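Long-range contacts in siderophore-interacting protein (Aeromonas hydrophila, PDB 6K2L), which binds flavin-adenine dinucleotide and probably reduces siderophore-held iron so that the metal can be released inside the cell: residues G219-L224 against P247-G252; L168-Q173 against W189-P194. The protein carries 1 engineered substitution. One frame throughout, in Å; residues are numbered along the deposited sequence.

Contact 1: residues G219-L224 against P247-G252; sequences GGEEGL and PYWRHG. With FAD (flavin-adenine dinucleotide), chain C.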
loop_
_atom_site.group_PDB
_atom_site.type_symbol
_atom_site.label_atom_id
_atom_site.label_comp_id
_atom_site.label_asym_id
_atom_site.label_seq_id
_atom_site.Cartn_x
_atom_site.Cartn_y
_atom_site.Cartn_z
ATOM N N GLY A 219 -0.995 4.726 -18.745
ATOM C CA GLY A 219 0.438 4.910 -18.631
ATOM C C GLY A 219 1.161 4.004 -19.611
ATOM O O GLY A 219 0.547 3.277 -20.375
ATOM N N GLY A 220 2.480 4.031 -19.557
ATOM C CA GLY A 220 3.228 3.266 -20.545
ATOM C C GLY A 220 3.558 4.071 -21.787
ATOM O O GLY A 220 3.544 5.302 -21.749
ATOM N N GLU A 221 3.801 3.395 -22.901
ATOM C CA GLU A 221 4.277 4.035 -24.128
ATOM C C GLU A 221 3.244 5.006 -24.717
ATOM O O GLU A 221 2.029 4.835 -24.585
ATOM C CB GLU A 221 4.636 2.971 -25.162
ATOM C CG GLU A 221 5.693 3.409 -26.155
ATOM C CD GLU A 221 5.089 4.026 -27.388
ATOM O OE1 GLU A 221 3.902 3.748 -27.663
ATOM O OE2 GLU A 221 5.796 4.787 -28.078
ATOM N N GLU A 222 3.755 6.027 -25.415
ATOM C CA GLU A 222 2.929 7.167 -25.826
ATOM C C GLU A 222 1.730 6.752 -26.679
ATOM O O GLU A 222 0.628 7.320 -26.536
ATOM C CB GLU A 222 3.784 8.169 -26.587
ATOM C CG GLU A 222 3.259 9.571 -26.520
ATOM C CD GLU A 222 3.735 10.419 -27.694
ATOM O OE1 GLU A 222 3.552 9.977 -28.863
ATOM O OE2 GLU A 222 4.295 11.515 -27.434
ATOM N N GLY A 223 1.937 5.774 -27.578
ATOM C CA GLY A 223 0.918 5.240 -28.472
ATOM C C GLY A 223 -0.192 4.428 -27.831
ATOM O O GLY A 223 -1.069 3.917 -28.532
ATOM N N LEU A 224 -0.140 4.240 -26.515
ATOM C CA LEU A 224 -1.289 3.773 -25.753
ATOM C C LEU A 224 -1.970 4.912 -25.012
ATOM O O LEU A 224 -3.203 5.000 -25.011
ATOM C CB LEU A 224 -0.868 2.693 -24.750
ATOM C CG LEU A 224 -0.323 1.388 -25.305
ATOM C CD1 LEU A 224 0.538 0.719 -24.258
ATOM C CD2 LEU A 224 -1.450 0.468 -25.717
ATOM N N PRO A 247 2.447 9.522 -20.491
ATOM C CA PRO A 247 3.244 8.596 -21.318
ATOM C C PRO A 247 4.571 8.325 -20.628
ATOM O O PRO A 247 5.304 9.251 -20.275
ATOM C CB PRO A 247 3.417 9.346 -22.645
ATOM C CG PRO A 247 2.589 10.647 -22.499
ATOM C CD PRO A 247 2.435 10.891 -21.039
ATOM N N TYR A 248 4.847 7.044 -20.373
ATOM C CA TYR A 248 6.043 6.689 -19.619
ATOM C C TYR A 248 7.290 6.760 -20.488
ATOM O O TYR A 248 8.379 7.017 -19.968
ATOM C CB TYR A 248 5.895 5.297 -19.007
ATOM C CG TYR A 248 5.091 5.265 -17.709
ATOM C CD1 TYR A 248 4.279 6.323 -17.346
ATOM C CD2 TYR A 248 5.135 4.165 -16.864
ATOM C CE1 TYR A 248 3.561 6.293 -16.180
ATOM C CE2 TYR A 248 4.422 4.133 -15.692
ATOM C CZ TYR A 248 3.639 5.193 -15.348
ATOM O OH TYR A 248 2.922 5.186 -14.166
ATOM N N TRP A 249 7.149 6.552 -21.796
ATOM C CA TRP A 249 8.249 6.634 -22.756
ATOM C C TRP A 249 7.669 6.676 -24.165
ATOM O O TRP A 249 6.451 6.623 -24.367
ATOM C CB TRP A 249 9.213 5.456 -22.628
ATOM C CG TRP A 249 8.603 4.114 -22.952
ATOM C CD1 TRP A 249 7.630 3.459 -22.244
ATOM C CD2 TRP A 249 8.930 3.257 -24.059
ATOM N NE1 TRP A 249 7.340 2.249 -22.838
ATOM C CE2 TRP A 249 8.124 2.101 -23.948
ATOM C CE3 TRP A 249 9.831 3.349 -25.127
ATOM C CZ2 TRP A 249 8.188 1.053 -24.870
ATOM C CZ3 TRP A 249 9.890 2.309 -26.046
ATOM C CH2 TRP A 249 9.076 1.173 -25.909
ATOM N N ARG A 250 8.556 6.768 -25.148
ATOM C CA ARG A 250 8.146 6.875 -26.543
ATOM C C ARG A 250 9.093 6.028 -27.375
ATOM O O ARG A 250 10.307 6.241 -27.334
ATOM C CB ARG A 250 8.154 8.323 -27.011
ATOM C CG ARG A 250 7.615 8.478 -28.411
ATOM C CD ARG A 250 7.248 9.917 -28.695
ATOM N NE ARG A 250 6.750 10.122 -30.056
ATOM C CZ ARG A 250 6.512 11.323 -30.588
ATOM N NH1 ARG A 250 6.732 12.427 -29.875
ATOM N NH2 ARG A 250 6.060 11.424 -31.834
ATOM N N HIS A 251 8.529 5.052 -28.088
ATOM C CA HIS A 251 9.282 4.171 -28.973
ATOM C C HIS A 251 10.258 4.955 -29.848
ATOM O O HIS A 251 9.855 5.862 -30.587
ATOM C CB HIS A 251 8.294 3.390 -29.834
ATOM C CG HIS A 251 8.920 2.316 -30.666
ATOM N ND1 HIS A 251 10.116 1.715 -30.334
ATOM C CD2 HIS A 251 8.496 1.714 -31.803
ATOM C CE1 HIS A 251 10.409 0.797 -31.237
ATOM N NE2 HIS A 251 9.439 0.773 -32.137
ATOM N N GLY A 252 11.549 4.618 -29.729
ATOM C CA GLY A 252 12.597 5.213 -30.537
ATOM C C GLY A 252 13.205 6.496 -29.999
ATOM O O GLY A 252 14.046 7.098 -30.677
HETATM P PA FAD C . 16.484 5.460 -22.481
HETATM O O1A FAD C . 17.920 5.853 -22.339
HETATM O O2A FAD C . 15.456 6.479 -21.969
HETATM O O5B FAD C . 16.009 5.178 -24.006
HETATM C C5B FAD C . 16.787 4.360 -24.905
HETATM C C4B FAD C . 15.948 3.793 -26.032
HETATM O O4B FAD C . 15.200 2.646 -25.568
HETATM C C3B FAD C . 14.919 4.719 -26.676
HETATM O O3B FAD C . 14.819 4.442 -28.072
HETATM C C2B FAD C . 13.628 4.370 -25.922
HETATM O O2B FAD C . 12.423 4.591 -26.651
HETATM C C1B FAD C . 13.804 2.874 -25.685
HETATM N N9A FAD C . 13.207 2.423 -24.452
HETATM C C8A FAD C . 13.227 3.070 -23.243
HETATM N N7A FAD C . 12.634 2.411 -22.274
HETATM C C5A FAD C . 12.208 1.243 -22.891
HETATM C C6A FAD C . 11.513 0.119 -22.410
HETATM N N6A FAD C . 11.143 -0.028 -21.136
HETATM N N1A FAD C . 11.230 -0.873 -23.293
HETATM C C2A FAD C . 11.617 -0.730 -24.564
HETATM N N3A FAD C . 12.288 0.282 -25.128
HETATM C C4A FAD C . 12.558 1.237 -24.232
HETATM N N1 FAD C . 9.932 2.103 -16.641
HETATM C C2 FAD C . 10.159 0.911 -16.015
HETATM O O2 FAD C . 10.821 0.013 -16.542
HETATM N N3 FAD C . 9.626 0.679 -14.757
HETATM C C4 FAD C . 8.858 1.554 -14.029
HETATM O O4 FAD C . 8.447 1.235 -12.913
HETATM C C4X FAD C . 8.633 2.826 -14.693
HETATM N N5 FAD C . 7.908 3.742 -14.059
HETATM C C5X FAD C . 7.691 4.939 -14.696
HETATM C C6 FAD C . 6.915 5.898 -14.058
HETATM C C7 FAD C . 6.640 7.121 -14.665
HETATM C C7M FAD C . 5.813 8.141 -13.924
HETATM C C8 FAD C . 7.186 7.404 -15.932
HETATM C C8M FAD C . 6.952 8.734 -16.606
HETATM C C9 FAD C . 7.978 6.450 -16.564
HETATM C C9A FAD C . 8.226 5.222 -15.965
HETATM N N10 FAD C . 8.990 4.227 -16.608
HETATM C C10 FAD C . 9.205 3.005 -16.002
HETATM C "C1'" FAD C . 9.541 4.464 -17.955
HETATM C "C2'" FAD C . 11.060 4.642 -17.996
HETATM O "O2'" FAD C . 11.461 5.897 -17.438
HETATM C "C3'" FAD C . 11.517 4.555 -19.454
HETATM O "O3'" FAD C . 11.420 3.197 -19.875
HETATM C "C4'" FAD C . 12.937 5.059 -19.709
HETATM O "O4'" FAD C . 13.036 5.468 -21.076
HETATM C "C5'" FAD C . 13.967 4.002 -19.371
HETATM O "O5'" FAD C . 15.282 4.579 -19.462
HETATM P P FAD C . 16.470 3.813 -20.165
HETATM O O1P FAD C . 17.749 4.539 -19.727
HETATM O O2P FAD C . 16.446 2.377 -19.895
HETATM O O3P FAD C . 16.218 4.089 -21.720
#
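Two consecutive aromatic side chains of the 247-252 loop present one face each to opposite ends of the FAD. The Tyr248 ring lies against the isoalloxazine, with FAD C7 over its centre and 3.4 Å above its plane. Trp249 has the adenine over one face, its CZ3 coming to 3.3 Å from FAD N3A. The ribose is gripped by backbone: FAD O2B donates to Arg250 O over 2.8 Å, with a weak bond from Gly252 N.

Gly219-Glu221, leading into the helix, back both rings. Gly220 N lies over the rim of the Tyr248 face turned from the flavin; the bare CA of Gly219 lies over the same face, so the backbone can come close to the ring, and Gly220, with phi 91°, has backbone angles suited to a residue without CB. Behind Trp249 comes Glu221, whose CG, anti to its backbone N (chi1 -153°), makes a CH-pi contact 3.7 Å from the six-membered ring centroid. A bend at chi2 then frees its carboxylate for two amides. OE2 takes His251 N at 2.7 Å on its anti lone pair, almost straight (173°), while OE1, approached from above the carboxylate plane, caps the helix through Gly223 N at 2.8 Å. Glutamate therefore suits the place: its methylene packs on the indole while its two oxygens serve the loop and the helix N-terminus. Tyr248 N adds a bond of 2.6 Å to Gly220 O, and Glu222 N a weak one to Trp249 O.

Farther out, Glu222 OE1 sits 3.4 Å from Arg250 NE, above the guanidinium, in a purely electrostatic salt bridge. Asp144 accepts from Trp249 NE1 and Glu221 N, and Tyr248 OH bonds Tyr244 OH. The whole lies where strands 214-218 and 243-245 end, between the start of helix 222-235 and helix 255-266, whose Arg262 holds the carbonyls of Pro247 and Tyr248.

Contact 2: residues L168-Q173 against W189-P194; sequences LLVPYQ and WFVGSP
Strands 163-170 and 185-191 run parallel at one margin of the Rossmann-like sheet of the domain, paired in register from Leu168-Trp189 to Val170-Val191. Their backbones form the usual parallel ladder: Phe190 N donates to Leu168 O at 2.8 Å, Val170 N to Phe190 O at 2.9 Å, and Gly192 N to Val170 O at 2.8 Å, each nearly along the C=O axis. A CA-H...O contact from Pro171 CA to Gly192 O carries the pairing into the loops.

Apolar packing occupies both faces. Leu168, Val170, Trp189 and Val191 share one, where the broad indole fits beside helix 148-155 and spans Leu168 and Val170, successive residues on that face of the other strand. Leu169 and Phe190 share the other, beneath helix 198-205; Leu169, CG anti to its backbone N (chi1 -173°), brings CD1 to 3.9 Å from Phe190 CB. Leu169 CD1 also packs against the backbone N of Gly192, which as glycine has no side chain between them.

Two different parts of the indole are used. Leu168 CD1 lies over the six-membered ring in a CH-pi contact, 3.4 Å from Trp189 CH2. Val170 CG1 meets the same ring at its edge, in plane, 3.5 Å from Trp189 CZ3.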
loop_
_atom_site.group_PDB
_atom_site.type_symbol
_atom_site.label_atom_id
_atom_site.label_comp_id
_atom_site.label_asym_id
_atom_site.label_seq_id
_atom_site.Cartn_x
_atom_site.Cartn_y
_atom_site.Cartn_z
ATOM N N LEU A 168 -3.308 -4.819 -20.995
ATOM C CA LEU A 168 -1.865 -4.604 -21.046
ATOM C C LEU A 168 -1.261 -5.050 -22.376
ATOM O O LEU A 168 -1.580 -6.128 -22.871
ATOM C CB LEU A 168 -1.189 -5.342 -19.916
ATOM C CG LEU A 168 -1.635 -4.930 -18.505
ATOM C CD1 LEU A 168 -1.077 -5.890 -17.478
ATOM C CD2 LEU A 168 -1.192 -3.515 -18.192
ATOM N N LEU A 169 -0.338 -4.246 -22.928
ATOM C CA LEU A 169 0.470 -4.622 -24.096
ATOM C C LEU A 169 1.879 -5.039 -23.648
ATOM O O LEU A 169 2.613 -4.231 -23.077
ATOM C CB LEU A 169 0.543 -3.460 -25.081
ATOM C CG LEU A 169 1.199 -3.678 -26.462
ATOM C CD1 LEU A 169 0.630 -4.926 -27.177
ATOM C CD2 LEU A 169 1.095 -2.434 -27.408
ATOM N N VAL A 170 2.249 -6.296 -23.892
ATOM C CA VAL A 170 3.582 -6.835 -23.586
ATOM C C VAL A 170 4.266 -7.257 -24.887
ATOM O O VAL A 170 3.582 -7.608 -25.867
ATOM C CB VAL A 170 3.517 -8.029 -22.610
ATOM C CG1 VAL A 170 3.054 -7.593 -21.236
ATOM C CG2 VAL A 170 2.610 -9.136 -23.149
ATOM N N PRO A 171 5.613 -7.274 -24.943
ATOM C CA PRO A 171 6.300 -7.640 -26.193
ATOM C C PRO A 171 6.354 -9.143 -26.484
ATOM O O PRO A 171 6.521 -9.541 -27.642
ATOM C CB PRO A 171 7.710 -7.070 -25.980
ATOM C CG PRO A 171 7.918 -7.149 -24.514
ATOM C CD PRO A 171 6.568 -6.854 -23.900
ATOM N N TYR A 172 6.234 -9.987 -25.458
ATOM C CA TYR A 172 6.293 -11.430 -25.642
ATOM C C TYR A 172 5.283 -12.142 -24.751
ATOM O O TYR A 172 4.937 -11.673 -23.664
ATOM C CB TYR A 172 7.688 -11.987 -25.332
ATOM C CG TYR A 172 8.798 -11.497 -26.232
ATOM C CD1 TYR A 172 8.944 -11.994 -27.525
ATOM C CD2 TYR A 172 9.722 -10.554 -25.784
ATOM C CE1 TYR A 172 9.981 -11.566 -28.349
ATOM C CE2 TYR A 172 10.754 -10.109 -26.606
ATOM C CZ TYR A 172 10.880 -10.632 -27.884
ATOM O OH TYR A 172 11.890 -10.212 -28.712
ATOM N N GLN A 173 4.866 -13.326 -25.203
ATOM C CA GLN A 173 3.893 -14.140 -24.477
ATOM C C GLN A 173 4.387 -14.552 -23.097
ATOM O O GLN A 173 3.572 -14.702 -22.184
ATOM C CB GLN A 173 3.525 -15.387 -25.311
ATOM C CG GLN A 173 2.696 -16.441 -24.576
ATOM C CD GLN A 173 1.186 -16.071 -24.466
ATOM O OE1 GLN A 173 0.620 -15.419 -25.362
ATOM N NE2 GLN A 173 0.541 -16.493 -23.365
ATOM N N TRP A 189 -4.690 -9.391 -21.803
ATOM C CA TRP A 189 -3.313 -9.235 -22.253
ATOM C C TRP A 189 -3.228 -9.253 -23.779
ATOM O O TRP A 189 -3.831 -10.095 -24.452
ATOM C CB TRP A 189 -2.427 -10.340 -21.670
ATOM C CG TRP A 189 -2.265 -10.323 -20.143
ATOM C CD1 TRP A 189 -3.105 -10.886 -19.218
ATOM C CD2 TRP A 189 -1.180 -9.752 -19.389
ATOM N NE1 TRP A 189 -2.613 -10.702 -17.944
ATOM C CE2 TRP A 189 -1.432 -10.009 -18.024
ATOM C CE3 TRP A 189 -0.022 -9.052 -19.736
ATOM C CZ2 TRP A 189 -0.582 -9.565 -17.010
ATOM C CZ3 TRP A 189 0.818 -8.629 -18.731
ATOM C CH2 TRP A 189 0.530 -8.888 -17.379
ATOM N N PHE A 190 -2.463 -8.322 -24.323
ATOM C CA PHE A 190 -2.187 -8.243 -25.746
ATOM C C PHE A 190 -0.688 -8.418 -25.914
ATOM O O PHE A 190 0.092 -7.723 -25.250
ATOM C CB PHE A 190 -2.667 -6.909 -26.317
ATOM C CG PHE A 190 -4.157 -6.802 -26.383
ATOM C CD1 PHE A 190 -4.815 -7.057 -27.558
ATOM C CD2 PHE A 190 -4.908 -6.485 -25.252
ATOM C CE1 PHE A 190 -6.184 -6.970 -27.627
ATOM C CE2 PHE A 190 -6.285 -6.406 -25.310
ATOM C CZ PHE A 190 -6.925 -6.641 -26.506
ATOM N N VAL A 191 -0.292 -9.384 -26.740
ATOM C CA VAL A 191 1.100 -9.563 -27.123
ATOM C C VAL A 191 1.347 -8.772 -28.395
ATOM O O VAL A 191 0.547 -8.838 -29.335
ATOM C CB VAL A 191 1.437 -11.045 -27.324
ATOM C CG1 VAL A 191 2.890 -11.188 -27.778
ATOM C CG2 VAL A 191 1.193 -11.813 -26.018
ATOM N N GLY A 192 2.441 -8.014 -28.424
ATOM C CA GLY A 192 2.825 -7.302 -29.628
ATOM C C GLY A 192 3.921 -6.299 -29.345
ATOM O O GLY A 192 4.309 -6.052 -28.197
ATOM N N SER A 193 4.414 -5.711 -30.421
ATOM C CA SER A 193 5.450 -4.706 -30.344
ATOM C C SER A 193 4.812 -3.336 -30.126
ATOM O O SER A 193 3.618 -3.159 -30.400
ATOM C CB SER A 193 6.274 -4.752 -31.627
ATOM O OG SER A 193 6.826 -3.494 -31.952
ATOM N N PRO A 194 5.566 -2.352 -29.606
ATOM C CA PRO A 194 4.939 -1.056 -29.282
ATOM C C PRO A 194 4.275 -0.396 -30.468
ATOM O O PRO A 194 3.429 0.489 -30.270
ATOM C CB PRO A 194 6.108 -0.212 -28.753
ATOM C CG PRO A 194 7.028 -1.193 -28.205
ATOM C CD PRO A 194 6.958 -2.389 -29.139
#

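Both contacts belong to the same parallel sheet, with contact 2 on strands 163-170 and 185-191 and contact 1 following strands 214-218 and 243-245; strand 138-144 lies between the two pairs. Their centres are 13 Å apart, yet the loop after strand 185-191 reaches across. Pro194 CG packs 3.9 Å from Trp249 CH2, while Pro194 CB comes to 4.2 Å from His251 CG. Leu169 CD2 and Leu224 CD2 also meet, at 4.2 Å. Contact 1 touches the FAD directly, whereas contact 2 approaches it through Pro194, whose side chain is about 6 Å away. Glu195, the next residue, is hydrogen-bonded through OE2 to His251 NE2, tying the two loops together.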